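Long-range contacts in flagellar hook associated protein type 3 FlgL (Legionella pneumophila subsp. pneumophila, PDB 5YTI), which probably serves as a structural component of the bacterial flagellum, as a hook-associated protein of the flagellin family: residues Q63-A68 / F164-T169; N85-L90 / N119-Y124; D222-T227 / I267-M272; N235-V240 / D256-Y261. All blocks are in the same frame, centred on the assembly; numbering follows the deposited sequence.

Contact 1 (Q63-A68 / F164-T169); sequences QNNRQA and FQAVTT
The carboxamide nitrogen ND2 of Asn65 donates to the backbone carbonyl oxygen of Ala166, with ND2 3.0 Å from that O and an N-H...O angle of 154°. The donor arrives in the carbonyl plane on a lone pair of Ala166 O, and this oxygen in turn lies almost in the amide plane of Asn65. The first torsion of Asn65 (chi1 -80°) sets CG beside the backbone N, and from there the amide meets Ala166 O. Gln165 crosses it at about a right angle, the two amide planes turned 42° apart; Asn65 OD1 and Gln165 OE1 come to 3.6 Å, a proximity rather than a bond. The helix here belongs to the long helix 49-96, and its partner is the first strand of a small beta hairpin, 164-168 followed by 171-174, in which Gln165 pairs through its backbone with Val173. At the corner the chain turns at Val167, whose CG1 lies against the helix backbone, 3.7 Å from Arg66 N. The other long helix, 316-374, reaches the same corner: Asn359 ND2 is hydrogen-bonded to Val167 O, and Ala355 touches Thr168.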
# COMPACT_ATOMS: atom_id res chain seq x y z
N GLN A 63 -35.57 1.84 -2.76
CA GLN A 63 -35.47 3.18 -3.40
C GLN A 63 -34.96 4.29 -2.45
O GLN A 63 -34.16 5.13 -2.86
CB GLN A 63 -36.82 3.61 -4.03
CG GLN A 63 -37.54 2.55 -4.85
CD GLN A 63 -38.17 3.09 -6.12
OE1 GLN A 63 -37.45 3.41 -7.08
NE2 GLN A 63 -39.50 3.17 -6.15
N ASN A 64 -35.44 4.30 -1.20
CA ASN A 64 -34.96 5.24 -0.18
C ASN A 64 -33.47 4.99 0.08
O ASN A 64 -32.65 5.91 -0.02
CB ASN A 64 -35.80 5.10 1.12
CG ASN A 64 -35.82 6.37 1.98
OD1 ASN A 64 -36.45 7.39 1.62
ND2 ASN A 64 -35.17 6.31 3.16
N ASN A 65 -33.10 3.75 0.36
CA ASN A 65 -31.69 3.41 0.54
C ASN A 65 -30.77 3.84 -0.64
O ASN A 65 -29.63 4.29 -0.40
CB ASN A 65 -31.54 1.91 0.83
CG ASN A 65 -31.83 1.55 2.28
OD1 ASN A 65 -32.00 2.42 3.13
ND2 ASN A 65 -31.88 0.25 2.56
N ARG A 66 -31.27 3.67 -1.88
CA ARG A 66 -30.54 4.06 -3.10
C ARG A 66 -30.38 5.57 -3.17
O ARG A 66 -29.27 6.07 -3.25
CB ARG A 66 -31.26 3.56 -4.37
CG ARG A 66 -30.85 4.29 -5.65
CD ARG A 66 -31.68 3.86 -6.87
NE ARG A 66 -33.01 4.47 -6.90
CZ ARG A 66 -34.16 3.79 -6.76
NH1 ARG A 66 -34.15 2.49 -6.61
NH2 ARG A 66 -35.31 4.43 -6.79
N GLN A 67 -31.50 6.30 -3.12
CA GLN A 67 -31.50 7.78 -3.12
C GLN A 67 -30.48 8.31 -2.13
O GLN A 67 -29.76 9.24 -2.45
CB GLN A 67 -32.90 8.37 -2.81
CG GLN A 67 -33.91 8.33 -3.97
CD GLN A 67 -35.34 8.81 -3.60
OE1 GLN A 67 -36.24 7.98 -3.41
NE2 GLN A 67 -35.54 10.14 -3.51
N ALA A 68 -30.41 7.71 -0.94
CA ALA A 68 -29.52 8.18 0.13
C ALA A 68 -28.07 7.78 -0.11
O ALA A 68 -27.13 8.48 0.28
CB ALA A 68 -29.97 7.66 1.48
N PHE A 164 -22.95 -1.49 4.22
CA PHE A 164 -23.55 -1.99 2.99
C PHE A 164 -25.07 -1.77 3.07
O PHE A 164 -25.66 -1.85 4.13
CB PHE A 164 -23.20 -3.47 2.80
CG PHE A 164 -21.74 -3.73 2.52
CD1 PHE A 164 -21.19 -3.48 1.27
CD2 PHE A 164 -20.92 -4.28 3.50
CE1 PHE A 164 -19.86 -3.74 1.01
CE2 PHE A 164 -19.59 -4.54 3.25
CZ PHE A 164 -19.06 -4.26 2.00
N GLN A 165 -25.71 -1.47 1.95
CA GLN A 165 -27.12 -1.14 1.97
C GLN A 165 -27.88 -1.81 0.85
O GLN A 165 -27.46 -1.75 -0.32
CB GLN A 165 -27.30 0.35 1.84
CG GLN A 165 -26.93 1.06 3.11
CD GLN A 165 -27.99 2.04 3.51
OE1 GLN A 165 -28.74 1.76 4.43
NE2 GLN A 165 -28.09 3.17 2.78
N ALA A 166 -28.99 -2.45 1.22
CA ALA A 166 -29.90 -3.08 0.27
C ALA A 166 -30.51 -1.97 -0.59
O ALA A 166 -31.13 -1.04 -0.06
CB ALA A 166 -30.99 -3.86 1.00
N VAL A 167 -30.29 -2.05 -1.91
CA VAL A 167 -30.87 -1.11 -2.89
C VAL A 167 -31.61 -1.82 -4.04
O VAL A 167 -32.14 -1.16 -4.94
CB VAL A 167 -29.79 -0.16 -3.44
CG1 VAL A 167 -29.18 0.65 -2.31
CG2 VAL A 167 -28.68 -0.92 -4.15
N THR A 168 -31.60 -3.16 -4.01
CA THR A 168 -32.54 -4.05 -4.73
C THR A 168 -32.66 -5.32 -3.87
O THR A 168 -32.12 -5.34 -2.75
CB THR A 168 -32.08 -4.43 -6.16
OG1 THR A 168 -31.01 -5.39 -6.10
CG2 THR A 168 -31.66 -3.19 -6.98
N THR A 169 -33.31 -6.38 -4.35
CA THR A 169 -33.59 -7.57 -3.50
C THR A 169 -32.35 -8.40 -3.16
O THR A 169 -32.34 -9.18 -2.19
CB THR A 169 -34.63 -8.53 -4.10
OG1 THR A 169 -35.50 -7.82 -4.98
CG2 THR A 169 -35.44 -9.22 -2.98

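Contact 2 (N85-L90 / N119-Y124); sequences NSLHRL and NQLLDY
The phenol ring of Tyr124 meets Ser86 at its edge: Ser86 OG lies in the ring plane, 3.4 Å from Tyr124 CE2. One face of that ring, toward the rim, carries the carbonyl oxygen of Gln120 from the preceding turn of its own helix, 3.4 Å above the plane. The second flat group, the Gln120 amide, comes to the same hydroxyl, its NE2 giving Ser86 OG a weak hydrogen bond of 3.2 Å that is bent to 134° at the hydrogen. Placed anti to its carbonyl carbon (chi1 -65°), OG meets both the amide and the aromatic edge, which come to it from roughly perpendicular directions.

Beside this polar group the contact is apolar and centres on Leu121. Its CD2 rests 3.7 Å from Ser86 CB, while CD1 meets Leu90 CD1 tip to tip at 3.9 Å and lies more loosely beside Leu87 CD2. The small serine sits where the backbones come nearest, Ser86 CA being 7.3 Å from Leu121 CA.

The two segments run nearly antiparallel, at 159°, as parts of the helical hairpin made by helices 49-96 and 104-125 in the flagellin N-terminal helical region. Arg89 and Glu113 add a salt bridge between them. Leu87 also packs on Ile331 and Leu335 of helix 316-374, and Leu90 on Val300 and Met303 of helix 296-307, which places the contact in a bundle of four helices.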
# COMPACT_ATOMS: atom_id res chain seq x y z
N ASN A 85 -7.03 17.85 -5.78
CA ASN A 85 -6.59 19.24 -5.94
C ASN A 85 -5.43 19.61 -5.03
O ASN A 85 -4.42 20.17 -5.49
CB ASN A 85 -7.75 20.19 -5.67
CG ASN A 85 -8.69 20.26 -6.84
OD1 ASN A 85 -8.32 19.88 -7.96
ND2 ASN A 85 -9.91 20.76 -6.60
N SER A 86 -5.57 19.30 -3.75
CA SER A 86 -4.52 19.59 -2.79
C SER A 86 -3.22 18.83 -3.13
O SER A 86 -2.12 19.37 -2.99
CB SER A 86 -5.00 19.26 -1.37
OG SER A 86 -6.07 20.09 -0.97
N LEU A 87 -3.33 17.59 -3.59
CA LEU A 87 -2.15 16.81 -3.86
C LEU A 87 -1.53 17.22 -5.13
O LEU A 87 -0.34 17.06 -5.28
CB LEU A 87 -2.51 15.35 -3.95
CG LEU A 87 -2.79 14.76 -2.56
CD1 LEU A 87 -3.67 13.51 -2.64
CD2 LEU A 87 -1.47 14.47 -1.87
N HIS A 88 -2.33 17.73 -6.06
CA HIS A 88 -1.79 18.13 -7.37
C HIS A 88 -0.80 19.28 -7.23
O HIS A 88 0.19 19.39 -7.96
CB HIS A 88 -2.90 18.51 -8.36
CG HIS A 88 -3.37 17.37 -9.21
ND1 HIS A 88 -4.66 17.26 -9.67
CD2 HIS A 88 -2.71 16.27 -9.65
CE1 HIS A 88 -4.78 16.15 -10.38
NE2 HIS A 88 -3.62 15.53 -10.38
N ARG A 89 -1.11 20.10 -6.24
CA ARG A 89 -0.36 21.29 -5.91
C ARG A 89 0.82 20.84 -5.07
O ARG A 89 1.95 21.25 -5.36
CB ARG A 89 -1.24 22.32 -5.17
CG ARG A 89 -0.56 23.60 -4.66
CD ARG A 89 0.20 24.39 -5.74
NE ARG A 89 1.07 25.41 -5.13
CZ ARG A 89 2.25 25.82 -5.63
NH1 ARG A 89 2.71 25.36 -6.77
NH2 ARG A 89 2.97 26.72 -4.98
N LEU A 90 0.59 19.99 -4.08
CA LEU A 90 1.72 19.43 -3.34
C LEU A 90 2.75 18.82 -4.31
O LEU A 90 3.94 18.76 -4.02
CB LEU A 90 1.25 18.40 -2.32
CG LEU A 90 0.58 19.00 -1.07
CD1 LEU A 90 -0.29 17.99 -0.37
CD2 LEU A 90 1.61 19.59 -0.12
N ASN A 119 -2.85 20.90 6.54
CA ASN A 119 -4.04 21.26 7.33
C ASN A 119 -5.33 21.07 6.51
O ASN A 119 -6.34 20.58 7.02
CB ASN A 119 -3.96 22.72 7.86
CG ASN A 119 -2.77 22.97 8.81
OD1 ASN A 119 -1.92 22.10 9.06
ND2 ASN A 119 -2.71 24.20 9.34
N GLN A 120 -5.28 21.46 5.23
CA GLN A 120 -6.40 21.26 4.31
C GLN A 120 -6.80 19.77 4.27
O GLN A 120 -7.97 19.43 4.42
CB GLN A 120 -6.03 21.80 2.91
CG GLN A 120 -7.19 21.99 1.94
CD GLN A 120 -7.03 23.19 1.01
OE1 GLN A 120 -7.71 24.20 1.20
NE2 GLN A 120 -6.13 23.10 0.01
N LEU A 121 -5.82 18.89 4.12
CA LEU A 121 -6.07 17.46 3.99
C LEU A 121 -6.58 16.85 5.27
O LEU A 121 -7.39 15.92 5.23
CB LEU A 121 -4.82 16.73 3.52
CG LEU A 121 -4.38 17.03 2.09
CD1 LEU A 121 -3.04 16.40 1.86
CD2 LEU A 121 -5.35 16.48 1.07
N LEU A 122 -6.15 17.36 6.40
CA LEU A 122 -6.73 16.93 7.69
C LEU A 122 -8.22 17.33 7.84
O LEU A 122 -8.98 16.65 8.52
CB LEU A 122 -5.92 17.48 8.88
CG LEU A 122 -4.50 16.94 8.98
CD1 LEU A 122 -3.56 17.85 9.75
CD2 LEU A 122 -4.51 15.54 9.59
N ASP A 123 -8.61 18.45 7.23
CA ASP A 123 -9.98 18.93 7.32
C ASP A 123 -10.80 17.96 6.47
O ASP A 123 -11.85 17.48 6.92
CB ASP A 123 -10.13 20.39 6.81
CG ASP A 123 -9.52 21.45 7.77
OD1 ASP A 123 -8.95 21.05 8.80
OD2 ASP A 123 -9.62 22.69 7.50
N TYR A 124 -10.29 17.62 5.28
CA TYR A 124 -11.00 16.69 4.37
C TYR A 124 -11.13 15.32 5.01
O TYR A 124 -12.19 14.70 4.96
CB TYR A 124 -10.30 16.58 3.01
CG TYR A 124 -10.12 17.89 2.24
CD1 TYR A 124 -11.06 18.91 2.30
CD2 TYR A 124 -9.03 18.07 1.42
CE1 TYR A 124 -10.91 20.10 1.59
CE2 TYR A 124 -8.86 19.24 0.70
CZ TYR A 124 -9.80 20.25 0.79
OH TYR A 124 -9.60 21.41 0.07

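Contact 3 (D222-T227 / I267-M272); sequences DNYTMT and IGFNGM
Phe269 turns an edge toward the face of Tyr224: its CE2 sits 3.5 Å above the centre of the tyrosine ring. The ring planes stand at 57° with centroids 4.9 Å apart, an inclined edge-to-face stack in which the two side chains slide past each other in opposite directions. The carboxylate carbon of Asp222, whose oxygens bond to Ser245 OG and Leu244 N, lies over the rim of the other tyrosine face. Met272, built as selenomethionine, makes an oblique Met-aromatic contact, its SE 5.2 Å from the Tyr224 ring centroid. Further along, CE of Met226, also selenomethionine, crosses to Ile267 CG2 at 3.8 Å.

These side chains fill the gap between two sheets facing each other, strand 224-230 in one and the hairpin of 266-269 with 272-277 in the other. Asn270, in the tight turn of that hairpin, gives Tyr224 OH a nearly straight hydrogen bond from ND2, 2.8 Å long at 174°, in the plane of its amide.

Tyr224 OH is also hydrogen-bonded to the carbonyl oxygen of Val220, so the phenol of this buried tyrosine both accepts and donates, and its polar end is satisfied beside the aromatic and selenomethionine side chains.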
# COMPACT_ATOMS: atom_id res chain seq x y z
N ASP A 222 14.43 -7.20 1.60
CA ASP A 222 15.48 -7.19 2.61
C ASP A 222 15.79 -5.75 3.03
O ASP A 222 15.38 -4.80 2.40
CB ASP A 222 16.75 -7.88 2.07
CG ASP A 222 17.72 -8.39 3.17
OD1 ASP A 222 17.45 -8.17 4.38
OD2 ASP A 222 18.77 -9.01 2.80
N ASN A 223 16.53 -5.62 4.13
CA ASN A 223 17.12 -4.36 4.55
C ASN A 223 18.56 -4.28 4.03
O ASN A 223 19.48 -5.03 4.47
CB ASN A 223 17.10 -4.26 6.07
CG ASN A 223 15.77 -3.88 6.61
OD1 ASN A 223 15.32 -2.80 6.35
ND2 ASN A 223 15.14 -4.74 7.37
N TYR A 224 18.75 -3.37 3.09
CA TYR A 224 19.97 -3.30 2.31
C TYR A 224 20.75 -2.09 2.72
O TYR A 224 20.19 -1.08 3.10
CB TYR A 224 19.66 -3.24 0.80
CG TYR A 224 19.10 -4.53 0.22
CD1 TYR A 224 19.93 -5.53 -0.19
CD2 TYR A 224 17.73 -4.72 0.09
CE1 TYR A 224 19.43 -6.71 -0.71
CE2 TYR A 224 17.21 -5.89 -0.43
CZ TYR A 224 18.06 -6.89 -0.84
OH TYR A 224 17.56 -8.09 -1.37
N THR A 225 22.06 -2.19 2.63
CA THR A 225 22.91 -1.07 2.88
C THR A 225 23.87 -0.95 1.70
O THR A 225 24.51 -1.92 1.27
CB THR A 225 23.63 -1.27 4.22
OG1 THR A 225 22.71 -1.85 5.16
CG2 THR A 225 24.19 0.08 4.73
N MSE A 226 23.91 0.26 1.16
CA MSE A 226 24.76 0.59 0.02
C MSE A 226 25.86 1.45 0.56
O MSE A 226 25.62 2.50 1.17
CB MSE A 226 23.96 1.34 -1.05
CG MSE A 226 24.77 1.59 -2.33
SE MSE A 226 23.79 2.72 -3.62
CE MSE A 226 23.39 1.13 -4.70
N THR A 227 27.09 1.02 0.32
CA THR A 227 28.24 1.63 0.95
C THR A 227 29.21 1.91 -0.21
O THR A 227 29.54 1.00 -1.00
CB THR A 227 28.81 0.68 2.06
OG1 THR A 227 28.40 -0.67 1.82
CG2 THR A 227 28.24 1.02 3.47
N ILE A 267 22.47 0.64 -11.11
CA ILE A 267 22.90 -0.36 -10.17
C ILE A 267 21.72 -1.29 -9.95
O ILE A 267 20.62 -0.84 -9.66
CB ILE A 267 23.24 0.25 -8.82
CG1 ILE A 267 24.14 1.47 -9.01
CG2 ILE A 267 23.91 -0.79 -7.97
CD1 ILE A 267 25.41 1.17 -9.79
N GLY A 268 21.95 -2.58 -10.10
CA GLY A 268 20.88 -3.54 -9.96
C GLY A 268 21.25 -4.74 -9.11
O GLY A 268 22.37 -5.31 -9.24
N PHE A 269 20.29 -5.12 -8.27
CA PHE A 269 20.40 -6.30 -7.46
C PHE A 269 19.03 -6.84 -7.07
O PHE A 269 18.04 -6.11 -6.97
CB PHE A 269 21.27 -6.02 -6.21
CG PHE A 269 20.76 -4.91 -5.34
CD1 PHE A 269 21.10 -3.60 -5.60
CD2 PHE A 269 19.95 -5.18 -4.23
CE1 PHE A 269 20.65 -2.58 -4.79
CE2 PHE A 269 19.45 -4.15 -3.44
CZ PHE A 269 19.81 -2.85 -3.71
N ASN A 270 19.01 -8.13 -6.80
CA ASN A 270 17.80 -8.88 -6.43
C ASN A 270 16.52 -8.24 -6.96
O ASN A 270 15.70 -7.72 -6.21
CB ASN A 270 17.73 -9.02 -4.91
CG ASN A 270 18.77 -9.94 -4.36
OD1 ASN A 270 19.40 -10.71 -5.09
ND2 ASN A 270 18.92 -9.90 -3.05
N GLY A 271 16.39 -8.24 -8.27
CA GLY A 271 15.20 -7.71 -8.92
C GLY A 271 14.97 -6.22 -8.95
O GLY A 271 13.96 -5.80 -9.47
N MSE A 272 15.88 -5.40 -8.42
CA MSE A 272 15.64 -3.95 -8.32
C MSE A 272 16.69 -3.19 -9.09
O MSE A 272 17.81 -3.66 -9.20
CB MSE A 272 15.67 -3.45 -6.86
CG MSE A 272 14.74 -4.19 -5.90
SE MSE A 272 15.37 -4.01 -4.04
CE MSE A 272 13.80 -4.79 -3.19

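Contact 4 (N235-V240 / D256-Y261); sequences NLVVMV and DDAPLY
Tyr261, Val238 and Val237 bury the most surface here. The Tyr261 side chain approaches Val238 obliquely, and its CB does the touching, 3.5 Å from Val238 CG2. Its CG is anti to the backbone N (chi1 162°), and the ring beyond leads away from the strand, where it packs on Pro280; the methyl of Val238 therefore meets the root of the tyrosine more than its ring. Val238 also carries the one hydrogen bond between the segments: its backbone N donates to Pro259 O over 3.2 Å, almost straight at 171°.

Val237, the next residue back, turns its methyls to Ala258, whose CB sits 3.7 Å from Val237 CG2 and 3.9 Å from Val237 CG1. CG2 reaches on to Leu260 as well, 4.3 Å from its CB. The apolar patch is extended by Met239, a selenomethionine, whose CG touches the same Ala258 methyl. Leu260 CB lies against Leu236 O.

The touching parts of the two segments run at 109° to each other and share a single beta bridge, Val237 with Leu260, so the loop passes across the strand without becoming a strand of the sheet. Val240, three residues on from Val237, already pairs through its backbone with Val248 and Ile249 of the next strand. The arrangement is that of an isolated bridge by which a connecting loop, between strands 246-249 and 266-269, joins the beginning of strand 236-242 in the five-stranded antiparallel sheet.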
# COMPACT_ATOMS: atom_id res chain seq x y z
N ASN A 235 40.27 3.61 -7.18
CA ASN A 235 38.91 3.81 -7.70
C ASN A 235 37.73 3.64 -6.68
O ASN A 235 37.68 2.67 -5.90
CB ASN A 235 38.67 2.88 -8.90
CG ASN A 235 38.92 3.56 -10.23
OD1 ASN A 235 39.79 3.13 -10.99
ND2 ASN A 235 38.16 4.62 -10.52
N LEU A 236 36.79 4.59 -6.72
CA LEU A 236 35.56 4.49 -5.94
C LEU A 236 34.72 3.32 -6.43
O LEU A 236 34.69 3.03 -7.64
CB LEU A 236 34.74 5.77 -6.07
CG LEU A 236 34.81 6.77 -4.93
CD1 LEU A 236 34.32 8.14 -5.41
CD2 LEU A 236 34.00 6.26 -3.74
N VAL A 237 34.02 2.67 -5.51
CA VAL A 237 33.39 1.40 -5.82
C VAL A 237 32.09 1.27 -5.01
O VAL A 237 31.92 1.94 -3.99
CB VAL A 237 34.40 0.23 -5.57
CG1 VAL A 237 34.14 -0.48 -4.25
CG2 VAL A 237 34.43 -0.76 -6.73
N VAL A 238 31.16 0.44 -5.47
CA VAL A 238 29.80 0.39 -4.91
C VAL A 238 29.51 -0.98 -4.34
O VAL A 238 29.61 -2.00 -5.06
CB VAL A 238 28.73 0.70 -5.98
CG1 VAL A 238 27.32 0.46 -5.48
CG2 VAL A 238 28.87 2.13 -6.44
N MSE A 239 29.12 -1.00 -3.07
CA MSE A 239 28.86 -2.28 -2.41
C MSE A 239 27.48 -2.30 -1.85
O MSE A 239 26.95 -1.28 -1.44
CB MSE A 239 29.91 -2.51 -1.36
CG MSE A 239 31.16 -2.91 -2.13
SE MSE A 239 32.68 -3.21 -0.94
CE MSE A 239 32.92 -1.37 -0.27
N VAL A 240 26.89 -3.48 -1.87
CA VAL A 240 25.58 -3.67 -1.28
C VAL A 240 25.52 -5.00 -0.56
O VAL A 240 25.95 -6.04 -1.07
CB VAL A 240 24.46 -3.62 -2.36
CG1 VAL A 240 23.12 -4.07 -1.79
CG2 VAL A 240 24.33 -2.22 -2.92
N ASP A 256 37.80 -5.37 -4.04
CA ASP A 256 38.44 -5.58 -5.33
C ASP A 256 37.70 -6.49 -6.30
O ASP A 256 38.01 -6.50 -7.50
CB ASP A 256 39.88 -6.06 -5.11
CG ASP A 256 40.81 -4.93 -4.73
OD1 ASP A 256 40.40 -3.74 -4.79
OD2 ASP A 256 41.97 -5.22 -4.38
N ASP A 257 36.72 -7.26 -5.82
CA ASP A 257 35.83 -8.01 -6.71
C ASP A 257 34.61 -7.14 -7.10
O ASP A 257 33.66 -7.60 -7.73
CB ASP A 257 35.39 -9.35 -6.07
CG ASP A 257 36.48 -10.44 -6.14
OD1 ASP A 257 37.04 -10.71 -7.23
OD2 ASP A 257 36.78 -11.04 -5.09
N ALA A 258 34.65 -5.86 -6.73
CA ALA A 258 33.45 -5.03 -6.77
C ALA A 258 33.27 -4.23 -8.07
O ALA A 258 34.25 -3.78 -8.68
CB ALA A 258 33.45 -4.09 -5.57
N PRO A 259 32.00 -4.04 -8.51
CA PRO A 259 31.75 -3.08 -9.62
C PRO A 259 32.08 -1.63 -9.23
O PRO A 259 31.82 -1.23 -8.10
CB PRO A 259 30.24 -3.22 -9.92
CG PRO A 259 29.68 -4.07 -8.82
CD PRO A 259 30.81 -4.86 -8.21
N LEU A 260 32.61 -0.86 -10.17
CA LEU A 260 32.98 0.52 -9.90
C LEU A 260 31.80 1.46 -10.23
O LEU A 260 30.89 1.11 -10.98
CB LEU A 260 34.26 0.92 -10.65
CG LEU A 260 35.02 -0.23 -11.37
CD1 LEU A 260 34.55 -0.43 -12.82
CD2 LEU A 260 36.52 0.04 -11.33
N TYR A 261 31.82 2.65 -9.64
CA TYR A 261 30.71 3.60 -9.68
C TYR A 261 30.79 4.50 -10.92
O TYR A 261 31.63 5.41 -10.95
CB TYR A 261 30.71 4.44 -8.38
CG TYR A 261 29.91 5.74 -8.42
CD1 TYR A 261 28.52 5.73 -8.49
CD2 TYR A 261 30.55 6.98 -8.36
CE1 TYR A 261 27.80 6.91 -8.52
CE2 TYR A 261 29.82 8.16 -8.40
CZ TYR A 261 28.44 8.12 -8.48
OH TYR A 261 27.70 9.27 -8.51

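In the fold
From the N terminus, helix 49-96 enters first into contact 1 and then into contact 2. Contact 2 closes the helical hairpin of helices 49-96 and 104-125 and is nested inside the longer loop that contact 1 closes at strand 164-168; their nearest atoms are about 17 Å apart, although both use helix 49-96. The chain then moves to the beta region, across the chain's centre from contact 1. There contact 3 opens, and contact 4 opens and closes before contact 3 closes at strand 266-269. The two touch through neighbouring strands 224-230 and 236-242. Contact 3 packs the three-stranded sheet on the five-stranded one; contact 4 ties the loop after strand 246-249 to strand 236-242.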